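Long-range contacts in xylulose kinase (Escherichia coli, PDB 2ITM), which catalyses the ATP-dependent phosphorylation of D-xylulose to D-xylulose 5-phosphate, and acts less efficiently on 1-deoxy-D-xylulose: residues W40-P45 and V89-A93; G257-S263 and W285-M291; S323-V327 and Q355-L361. All coordinates share one frame; numbering follows the deposited sequence.

Contact 1: residues W40-P45 and V89-A93; sequences WSEQDP and VLRPA
Glu42 reaches Arg91 because its CG stands opposite its own carbonyl carbon (chi1 -70°) and the chain runs extended beyond, while Arg91 starts with CG lodged between backbone N and carbonyl carbon (chi1 78°) and bends at chi3, which brings its guanidinium to Glu42. The two side chains meet nearly perpendicularly in a salt bridge that uses one carboxylate oxygen. OE2 of Glu42 lies 3.1 Å from NH1 of Arg91, and NH2 of Arg91 adds a weak bond to it at 3.4 Å. OE2 sits at the guanidinium edge, yet NH1 comes to it from above the carboxylate; with the planes 64° apart, this is not a flat two-by-two pairing. NH1 of Arg91 also makes a weak bond to Pro92 O. Arg100 shares OE2 and Glu139 takes NE of Arg91, an alternation of charge that probably helps these buried groups stay ionised. OE1 of Glu42 rests 3.7 Å from CB of Pro92. Trp40 brings CZ3 to 4.0 Å from NH2 of Arg91, and its ring makes a cation-pi contact with Arg100.

Next to these charged groups the backbones pair. Gln43 and Ala93 form an antiparallel hydrogen-bonded pair, with Gln43 N to Ala93 O at 3.2 Å and Ala93 N to Gln43 O at 2.9 Å; the small methyl of Ala93 fits close against this carbonyl. Asp44 then serves as N-cap, its OD2 bonded to Glu46 N, and Pro45 follows, suited to a helix start, where an N-H is not needed. CG of Pro45 packs 4.0 Å from CG1 of Val89. The contact thus joins strands 42-43 and 93-94 as a two-stranded sheet at the head of helix 45-62, with strand 81-83 and Tyr155 of helix 152-161 packed against Pro45 and Val89.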
loop_
_atom_site.group_PDB
_atom_site.type_symbol
_atom_site.label_atom_id
_atom_site.label_comp_id
_atom_site.label_asym_id
_atom_site.label_seq_id
_atom_site.Cartn_x
_atom_site.Cartn_y
_atom_site.Cartn_z
ATOM N N TRP A 40 -22.556 9.250 14.668
ATOM C CA TRP A 40 -23.044 9.967 15.828
ATOM C C TRP A 40 -21.918 10.086 16.827
ATOM O O TRP A 40 -21.189 9.133 17.089
ATOM C CB TRP A 40 -24.270 9.358 16.477
ATOM C CG TRP A 40 -25.504 9.466 15.671
ATOM C CD1 TRP A 40 -25.605 9.423 14.324
ATOM C CD2 TRP A 40 -26.830 9.611 16.164
ATOM N NE1 TRP A 40 -26.915 9.543 13.939
ATOM C CE2 TRP A 40 -27.687 9.662 15.056
ATOM C CE3 TRP A 40 -27.387 9.710 17.439
ATOM C CZ2 TRP A 40 -29.055 9.795 15.184
ATOM C CZ3 TRP A 40 -28.735 9.851 17.560
ATOM C CH2 TRP A 40 -29.559 9.887 16.442
ATOM N N SER A 41 -21.788 11.283 17.375
ATOM C CA SER A 41 -20.810 11.575 18.397
ATOM C C SER A 41 -21.445 12.492 19.423
ATOM O O SER A 41 -21.750 13.636 19.128
ATOM C CB SER A 41 -19.573 12.223 17.779
ATOM O OG SER A 41 -18.483 12.203 18.670
ATOM N N GLU A 42 -21.666 11.956 20.621
ATOM C CA GLU A 42 -22.461 12.655 21.602
ATOM C C GLU A 42 -21.819 12.574 22.990
ATOM O O GLU A 42 -21.091 11.650 23.301
ATOM C CB GLU A 42 -23.867 12.055 21.673
ATOM C CG GLU A 42 -24.723 12.341 20.449
ATOM C CD GLU A 42 -26.090 11.716 20.561
ATOM O OE1 GLU A 42 -26.237 10.791 21.388
ATOM O OE2 GLU A 42 -26.970 12.152 19.850
ATOM N N GLN A 43 -22.122 13.563 23.813
ATOM C CA GLN A 43 -21.812 13.512 25.227
ATOM C C GLN A 43 -22.957 14.047 26.067
ATOM O O GLN A 43 -23.741 14.869 25.623
ATOM C CB GLN A 43 -20.523 14.271 25.530
ATOM C CG GLN A 43 -19.268 13.529 25.151
ATOM C CD GLN A 43 -18.028 14.391 25.191
ATOM O OE1 GLN A 43 -16.932 13.885 25.319
ATOM N NE2 GLN A 43 -18.203 15.686 25.062
ATOM N N ASP A 44 -23.041 13.559 27.291
ATOM C CA ASP A 44 -24.025 14.045 28.260
ATOM C C ASP A 44 -23.467 15.247 29.019
ATOM O O ASP A 44 -22.467 15.152 29.709
ATOM C CB ASP A 44 -24.418 12.906 29.199
ATOM C CG ASP A 44 -25.099 13.380 30.463
ATOM O OD1 ASP A 44 -25.160 12.588 31.417
ATOM O OD2 ASP A 44 -25.607 14.500 30.606
ATOM N N PRO A 45 -24.126 16.383 28.871
ATOM C CA PRO A 45 -23.574 17.635 29.372
ATOM C C PRO A 45 -23.363 17.553 30.871
ATOM O O PRO A 45 -22.517 18.239 31.416
ATOM C CB PRO A 45 -24.649 18.663 29.009
ATOM C CG PRO A 45 -25.358 18.094 27.882
ATOM C CD PRO A 45 -25.347 16.605 28.085
ATOM N N VAL A 89 -31.809 19.705 30.123
ATOM C CA VAL A 89 -31.135 19.171 28.957
ATOM C C VAL A 89 -32.031 18.236 28.150
ATOM O O VAL A 89 -32.413 17.181 28.623
ATOM C CB VAL A 89 -29.802 18.502 29.325
ATOM C CG1 VAL A 89 -29.303 17.660 28.201
ATOM C CG2 VAL A 89 -28.766 19.550 29.675
ATOM N N LEU A 90 -32.316 18.675 26.939
ATOM C CA LEU A 90 -33.356 18.091 26.116
ATOM C C LEU A 90 -32.886 16.796 25.455
ATOM O O LEU A 90 -33.622 15.832 25.375
ATOM C CB LEU A 90 -33.761 19.083 25.040
ATOM C CG LEU A 90 -35.163 19.674 25.027
ATOM C CD1 LEU A 90 -36.009 19.207 26.184
ATOM C CD2 LEU A 90 -35.163 21.178 24.901
ATOM N N ARG A 91 -31.650 16.805 24.977
ATOM C CA ARG A 91 -31.005 15.626 24.426
ATOM C C ARG A 91 -29.516 15.683 24.646
ATOM O O ARG A 91 -28.996 16.684 25.079
ATOM C CB ARG A 91 -31.315 15.500 22.939
ATOM C CG ARG A 91 -30.504 16.418 22.046
ATOM C CD ARG A 91 -30.957 16.452 20.597
ATOM N NE ARG A 91 -31.005 15.131 19.954
ATOM C CZ ARG A 91 -30.066 14.203 20.035
ATOM N NH1 ARG A 91 -28.970 14.420 20.721
ATOM N NH2 ARG A 91 -30.227 13.048 19.418
ATOM N N PRO A 92 -28.817 14.600 24.356
ATOM C CA PRO A 92 -27.363 14.612 24.475
ATOM C C PRO A 92 -26.724 15.596 23.496
ATOM O O PRO A 92 -27.264 15.842 22.433
ATOM C CB PRO A 92 -26.959 13.155 24.128
ATOM C CG PRO A 92 -28.142 12.367 24.453
ATOM C CD PRO A 92 -29.301 13.238 24.101
ATOM N N ALA A 93 -25.598 16.169 23.894
ATOM C CA ALA A 93 -24.886 17.106 23.051
ATOM C C ALA A 93 -24.365 16.456 21.778
ATOM O O ALA A 93 -23.731 15.426 21.814
ATOM C CB ALA A 93 -23.773 17.784 23.813
#

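Contact 2: residues G257-S263 and W285-M291. With XUL (D-xylulose), chain C.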
loop_
_atom_site.group_PDB
_atom_site.type_symbol
_atom_site.label_atom_id
_atom_site.label_comp_id
_atom_site.label_asym_id
_atom_site.label_seq_id
_atom_site.Cartn_x
_atom_site.Cartn_y
_atom_site.Cartn_z
ATOM N N GLY A 257 -3.537 18.562 14.640
ATOM C CA GLY A 257 -2.806 19.465 13.786
ATOM C C GLY A 257 -3.647 20.653 13.384
ATOM O O GLY A 257 -4.774 20.485 12.952
ATOM N N VAL A 258 -3.091 21.846 13.530
ATOM C CA VAL A 258 -3.779 23.070 13.150
ATOM C C VAL A 258 -2.811 24.086 12.577
ATOM O O VAL A 258 -1.692 24.205 13.032
ATOM C CB VAL A 258 -4.456 23.762 14.361
ATOM C CG1 VAL A 258 -5.538 24.680 13.892
ATOM C CG2 VAL A 258 -4.986 22.770 15.332
ATOM N N TYR A 259 -3.266 24.843 11.598
ATOM C CA TYR A 259 -2.628 26.105 11.268
ATOM C C TYR A 259 -3.555 27.253 11.597
ATOM O O TYR A 259 -4.662 27.325 11.094
ATOM C CB TYR A 259 -2.220 26.136 9.794
ATOM C CG TYR A 259 -1.370 27.315 9.366
ATOM C CD1 TYR A 259 -0.174 27.599 9.983
ATOM C CD2 TYR A 259 -1.761 28.129 8.314
ATOM C CE1 TYR A 259 0.593 28.662 9.585
ATOM C CE2 TYR A 259 -0.996 29.196 7.909
ATOM C CZ TYR A 259 0.183 29.455 8.552
ATOM O OH TYR A 259 0.950 30.508 8.155
ATOM N N PHE A 260 -3.087 28.142 12.457
ATOM C CA PHE A 260 -3.892 29.232 12.978
ATOM C C PHE A 260 -3.181 30.542 12.684
ATOM O O PHE A 260 -2.032 30.717 13.053
ATOM C CB PHE A 260 -4.065 29.050 14.488
ATOM C CG PHE A 260 -5.032 29.995 15.115
ATOM C CD1 PHE A 260 -6.235 29.547 15.603
ATOM C CD2 PHE A 260 -4.726 31.320 15.254
ATOM C CE1 PHE A 260 -7.121 30.409 16.190
ATOM C CE2 PHE A 260 -5.610 32.190 15.847
ATOM C CZ PHE A 260 -6.806 31.732 16.308
ATOM N N ALA A 261 -3.858 31.428 11.981
ATOM C CA ALA A 261 -3.282 32.702 11.623
ATOM C C ALA A 261 -4.253 33.840 11.859
ATOM O O ALA A 261 -5.365 33.826 11.356
ATOM C CB ALA A 261 -2.825 32.688 10.200
ATOM N N VAL A 262 -3.819 34.825 12.624
ATOM C CA VAL A 262 -4.579 36.038 12.832
ATOM C C VAL A 262 -4.543 36.931 11.608
ATOM O O VAL A 262 -3.490 37.209 11.079
ATOM C CB VAL A 262 -4.039 36.831 14.011
ATOM C CG1 VAL A 262 -4.785 38.108 14.160
ATOM C CG2 VAL A 262 -4.115 36.024 15.268
ATOM N N SER A 263 -5.712 37.372 11.174
ATOM C CA SER A 263 -5.853 38.071 9.906
ATOM C C SER A 263 -5.941 39.573 10.096
ATOM O O SER A 263 -6.159 40.056 11.194
ATOM C CB SER A 263 -7.067 37.574 9.129
ATOM O OG SER A 263 -8.270 37.794 9.819
ATOM N N TRP A 285 -9.695 38.780 14.351
ATOM C CA TRP A 285 -10.266 37.750 13.500
ATOM C C TRP A 285 -9.150 36.789 13.087
ATOM O O TRP A 285 -7.989 37.137 13.137
ATOM C CB TRP A 285 -10.838 38.389 12.241
ATOM C CG TRP A 285 -12.179 38.968 12.373
ATOM C CD1 TRP A 285 -13.346 38.321 12.242
ATOM C CD2 TRP A 285 -12.499 40.327 12.630
ATOM N NE1 TRP A 285 -14.394 39.187 12.410
ATOM C CE2 TRP A 285 -13.891 40.432 12.655
ATOM C CE3 TRP A 285 -11.744 41.474 12.849
ATOM C CZ2 TRP A 285 -14.538 41.625 12.885
ATOM C CZ3 TRP A 285 -12.385 42.651 13.075
ATOM C CH2 TRP A 285 -13.769 42.724 13.090
ATOM N N HIS A 286 -9.512 35.592 12.654
ATOM C CA HIS A 286 -8.536 34.579 12.282
ATOM C C HIS A 286 -8.997 33.583 11.233
ATOM O O HIS A 286 -10.185 33.351 11.049
ATOM C CB HIS A 286 -7.989 33.841 13.502
ATOM C CG HIS A 286 -8.840 32.702 13.965
ATOM N ND1 HIS A 286 -9.760 32.828 14.978
ATOM C CD2 HIS A 286 -8.897 31.412 13.569
ATOM C CE1 HIS A 286 -10.350 31.667 15.179
ATOM N NE2 HIS A 286 -9.845 30.792 14.335
ATOM N N LEU A 287 -8.029 33.002 10.549
ATOM C CA LEU A 287 -8.265 31.874 9.680
ATOM C C LEU A 287 -7.748 30.634 10.371
ATOM O O LEU A 287 -6.858 30.703 11.197
ATOM C CB LEU A 287 -7.544 32.060 8.348
ATOM C CG LEU A 287 -8.305 32.688 7.194
ATOM C CD1 LEU A 287 -9.241 33.727 7.669
ATOM C CD2 LEU A 287 -7.357 33.266 6.196
ATOM N N MET A 288 -8.318 29.497 10.026
ATOM C CA MET A 288 -7.778 28.234 10.484
ATOM C C MET A 288 -8.031 27.085 9.523
ATOM O O MET A 288 -8.976 27.102 8.748
ATOM C CB MET A 288 -8.228 27.919 11.917
ATOM C CG MET A 288 -9.414 27.008 12.044
ATOM S SD MET A 288 -9.022 25.303 11.658
ATOM C CE MET A 288 -9.647 24.472 13.090
ATOM N N SER A 289 -7.149 26.102 9.578
ATOM C CA SER A 289 -7.277 24.911 8.777
ATOM C C SER A 289 -6.773 23.717 9.550
ATOM O O SER A 289 -5.714 23.768 10.151
ATOM C CB SER A 289 -6.503 25.065 7.477
ATOM O OG SER A 289 -6.660 23.934 6.672
ATOM N N VAL A 290 -7.548 22.647 9.536
ATOM C CA VAL A 290 -7.076 21.390 10.058
ATOM C C VAL A 290 -5.867 20.933 9.262
ATOM O O VAL A 290 -5.840 21.025 8.049
ATOM C CB VAL A 290 -8.157 20.319 10.100
ATOM C CG1 VAL A 290 -7.621 19.052 10.680
ATOM C CG2 VAL A 290 -9.310 20.786 10.920
ATOM N N MET A 291 -4.855 20.472 9.969
ATOM C CA MET A 291 -3.659 19.965 9.342
ATOM C C MET A 291 -3.394 18.563 9.814
ATOM O O MET A 291 -3.969 18.120 10.789
ATOM C CB MET A 291 -2.482 20.860 9.668
ATOM C CG MET A 291 -2.669 22.291 9.200
ATOM S SD MET A 291 -2.662 22.470 7.431
ATOM C CE MET A 291 -1.052 23.104 7.191
HETATM C C1 XUL C . -13.140 23.055 13.999
HETATM C C2 XUL C . -11.965 22.667 14.881
HETATM C C3 XUL C . -12.119 22.780 16.357
HETATM C C4 XUL C . -12.075 21.366 16.874
HETATM C C5 XUL C . -12.618 21.235 18.282
HETATM O O1 XUL C . -13.157 24.439 13.762
HETATM O O2 XUL C . -11.039 21.715 14.405
HETATM O O3 XUL C . -13.413 23.263 16.575
HETATM O O4 XUL C . -12.876 20.640 15.983
HETATM O O5 XUL C . -13.070 22.480 18.709
HETATM O O HOH W 1 -7.819 40.518 13.670
#
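The rings of Phe260 and His286 form an offset stack, centroids 4.0 Å apart and planes at 21°. CZ of Phe260 stands over the centre of the imidazole face, whereas CD2 of His286 lies nearer the rim of the phenyl face; CB of Met288 sits at the imidazole edge, in its plane. Leu287 O also lies over a face of the phenyl ring, and His279 meets that ring inclined at about 55°. Across the strands Phe260 faces Met288 and His286 faces Val262, both as non-hydrogen-bonded pairs; the diagonal is bridged because CG of His286 is wedged between its backbone N and carbonyl carbon (chi1 84°), which swings the imidazole across to the phenyl ring. The broad, apolar Phe260 ring suits the side of the sheet that meets helix 233-241, where it touches Ala238.

The strands 257-262 and 285-291 are antiparallel neighbours in the mixed sheet of the C-terminal FGGY domain, which belongs to the actin-like ATPase fold. Tyr259 with Ser289 and Ala261 with Leu287 form hydrogen-bonded pairs; Tyr259 N reaches Ser289 O at 3.0 Å. At the Trp285 end, Ser263 N bonds to Trp285 O at 3.0 Å, and a water links Ser263 O with Trp285 N.

Tyr259, Ala261, Leu287 and Ser289 line the other face. CB of Tyr259 packs 3.9 Å from CG of Met291, and its ring lies against helix 358-381, so the buried phenol oxygen has a hydrogen-bond partner in His381 NE2. On the Phe260 face, the flexible, unbranched Met288 bends at chi2 and chi3. Its SD passes 4.2 Å from CG1 of Val258, and its CE touches the bound D-xylulose, 3.4 Å from O2 of the sugar.

Contact 3: residues S323-V327 and Q355-L361; sequences SAEPV and QHGPNEL
Val327 and His356 lie side chain against side chain, pointing opposite ways, with CG2 of the valine over the centre of one imidazole face as a CH-pi contact. The contact joins the loop before strand 328-333 to the N-terminal end of helix 358-381 in the C-terminal FGGY domain. CG2 of Val327 stands opposite its own carbonyl carbon, beside the backbone N, which turns this methyl onto the ring. A compact apolar residue suits this buried place, since CG2 meets both the imidazole and CD1 of Leu361, at 4.2 Å. Both apolar side chains rest further on Phe349 and Leu352 of strand 345-353.

Ala324 approaches the imidazole obliquely, CB 4.4 Å from CE1 of His356; its small methyl also comes to 4.5 Å from CG of Glu360, which lies at the ring edge. NE2 of His356 makes a weak hydrogen bond to Gly351 O, while Leu304 of the second subunit packs on the same residue and on Leu361. With an alanine in place of His356, Val327 would probably lose the flat surface beneath its methyl, Gly351 O its weak donor, and a gap would be likely to open beside Leu304 of the other subunit.

Gln355 extends toward the loop and lays its amide end against the backbone of Ala324, NE2 3.7 Å from CA. The carboxylate of Glu325 merely passes near this amide; both are polar residues suited to the solvent-facing rim. Glu360 starts toward the loop, but its carboxylate reaches the N-cap, Gly357, three residues earlier, giving the side-chain-to-N-cap half of a capping box. OE1 of Glu360 accepts from Asp321 N, and OE2 of Glu360 takes Gly357 N at 2.8 Å, with an N-H...O angle of 152°.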
loop_
_atom_site.group_PDB
_atom_site.type_symbol
_atom_site.label_atom_id
_atom_site.label_comp_id
_atom_site.label_asym_id
_atom_site.label_seq_id
_atom_site.Cartn_x
_atom_site.Cartn_y
_atom_site.Cartn_z
ATOM N N SER A 323 21.258 8.224 -4.489
ATOM C CA SER A 323 21.234 7.886 -5.905
ATOM C C SER A 323 19.946 7.153 -6.246
ATOM O O SER A 323 19.528 7.113 -7.398
ATOM C CB SER A 323 22.432 7.010 -6.266
ATOM O OG SER A 323 22.231 5.685 -5.825
ATOM N N ALA A 324 19.333 6.571 -5.226
ATOM C CA ALA A 324 17.975 6.064 -5.311
ATOM C C ALA A 324 17.027 7.086 -5.892
ATOM O O ALA A 324 17.022 8.241 -5.501
ATOM C CB ALA A 324 17.505 5.625 -3.957
ATOM N N GLU A 325 16.216 6.645 -6.834
ATOM C CA GLU A 325 15.019 7.373 -7.183
ATOM C C GLU A 325 14.100 7.561 -5.991
ATOM O O GLU A 325 14.121 6.790 -5.046
ATOM C CB GLU A 325 14.277 6.672 -8.308
ATOM C CG GLU A 325 14.902 6.867 -9.670
ATOM C CD GLU A 325 14.631 5.701 -10.588
ATOM O OE1 GLU A 325 14.351 4.605 -10.079
ATOM O OE2 GLU A 325 14.689 5.886 -11.816
ATOM N N PRO A 326 13.301 8.614 -6.046
ATOM C CA PRO A 326 12.421 8.989 -4.924
ATOM C C PRO A 326 11.321 7.960 -4.743
ATOM O O PRO A 326 10.762 7.490 -5.722
ATOM C CB PRO A 326 11.841 10.324 -5.378
ATOM C CG PRO A 326 12.787 10.818 -6.382
ATOM C CD PRO A 326 13.293 9.632 -7.103
ATOM N N VAL A 327 11.055 7.609 -3.495
ATOM C CA VAL A 327 9.754 7.147 -3.055
ATOM C C VAL A 327 8.892 8.346 -2.750
ATOM O O VAL A 327 9.371 9.327 -2.216
ATOM C CB VAL A 327 9.875 6.348 -1.759
ATOM C CG1 VAL A 327 8.586 5.699 -1.423
ATOM C CG2 VAL A 327 10.949 5.332 -1.870
ATOM N N GLN A 355 15.496 -0.530 -4.842
ATOM C CA GLN A 355 16.515 0.363 -4.330
ATOM C C GLN A 355 16.190 0.792 -2.905
ATOM O O GLN A 355 17.007 1.405 -2.234
ATOM C CB GLN A 355 16.587 1.598 -5.210
ATOM C CG GLN A 355 17.218 1.377 -6.549
ATOM C CD GLN A 355 17.901 2.619 -7.065
ATOM O OE1 GLN A 355 17.323 3.368 -7.846
ATOM N NE2 GLN A 355 19.127 2.846 -6.625
ATOM N N HIS A 356 14.976 0.481 -2.467
ATOM C CA HIS A 356 14.394 1.142 -1.317
ATOM C C HIS A 356 14.433 0.244 -0.080
ATOM O O HIS A 356 13.967 -0.878 -0.107
ATOM C CB HIS A 356 12.959 1.582 -1.597
ATOM C CG HIS A 356 12.833 2.576 -2.706
ATOM N ND1 HIS A 356 13.638 3.688 -2.801
ATOM C CD2 HIS A 356 11.990 2.632 -3.759
ATOM C CE1 HIS A 356 13.301 4.380 -3.871
ATOM N NE2 HIS A 356 12.301 3.761 -4.467
ATOM N N GLY A 357 14.984 0.772 0.998
ATOM C CA GLY A 357 14.769 0.234 2.339
ATOM C C GLY A 357 14.261 1.275 3.311
ATOM O O GLY A 357 13.844 2.347 2.912
ATOM N N PRO A 358 14.318 0.951 4.598
ATOM C CA PRO A 358 13.683 1.751 5.641
ATOM C C PRO A 358 14.212 3.173 5.731
ATOM O O PRO A 358 13.477 4.064 6.095
ATOM C CB PRO A 358 14.033 0.989 6.905
ATOM C CG PRO A 358 14.221 -0.379 6.462
ATOM C CD PRO A 358 14.854 -0.307 5.130
ATOM N N ASN A 359 15.476 3.364 5.398
ATOM C CA ASN A 359 16.074 4.689 5.351
ATOM C C ASN A 359 15.378 5.587 4.304
ATOM O O ASN A 359 15.031 6.723 4.571
ATOM C CB ASN A 359 17.555 4.582 5.000
ATOM C CG ASN A 359 18.355 3.810 6.029
ATOM O OD1 ASN A 359 17.996 3.741 7.189
ATOM N ND2 ASN A 359 19.458 3.237 5.591
ATOM N N GLU A 360 15.197 5.031 3.119
ATOM C CA GLU A 360 14.499 5.692 2.036
ATOM C C GLU A 360 13.061 5.976 2.432
ATOM O O GLU A 360 12.572 7.085 2.281
ATOM C CB GLU A 360 14.538 4.816 0.791
ATOM C CG GLU A 360 15.906 4.686 0.138
ATOM C CD GLU A 360 16.946 4.022 1.020
ATOM O OE1 GLU A 360 18.048 4.561 1.123
ATOM O OE2 GLU A 360 16.673 2.974 1.595
ATOM N N LEU A 361 12.402 4.954 2.958
ATOM C CA LEU A 361 11.028 5.069 3.396
ATOM C C LEU A 361 10.875 6.201 4.389
ATOM O O LEU A 361 9.948 6.983 4.317
ATOM C CB LEU A 361 10.563 3.758 4.005
ATOM C CG LEU A 361 9.721 2.928 3.051
ATOM C CD1 LEU A 361 10.214 3.080 1.654
ATOM C CD2 LEU A 361 9.639 1.467 3.456
#

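Overall arrangement
The three contacts follow one another along the chain, contact 1 in the N-terminal FGGY domain and contacts 2 and 3 in the C-terminal one. Contact 2 borders the sugar directly through Met288, whose side chain is about 7 Å from that of Asp233, the probable proton acceptor. Contact 1 stands back, the side chain of Gln43 about 10 Å from D-xylulose; nearest atoms of contacts 1 and 2 are about 15 Å apart. Contact 3 is remote, its centre about 34 Å from that of contact 2 and 49 Å from that of contact 1. Helix 358-381 starts in contact 3 and, near its other end, covers one face of contact 2.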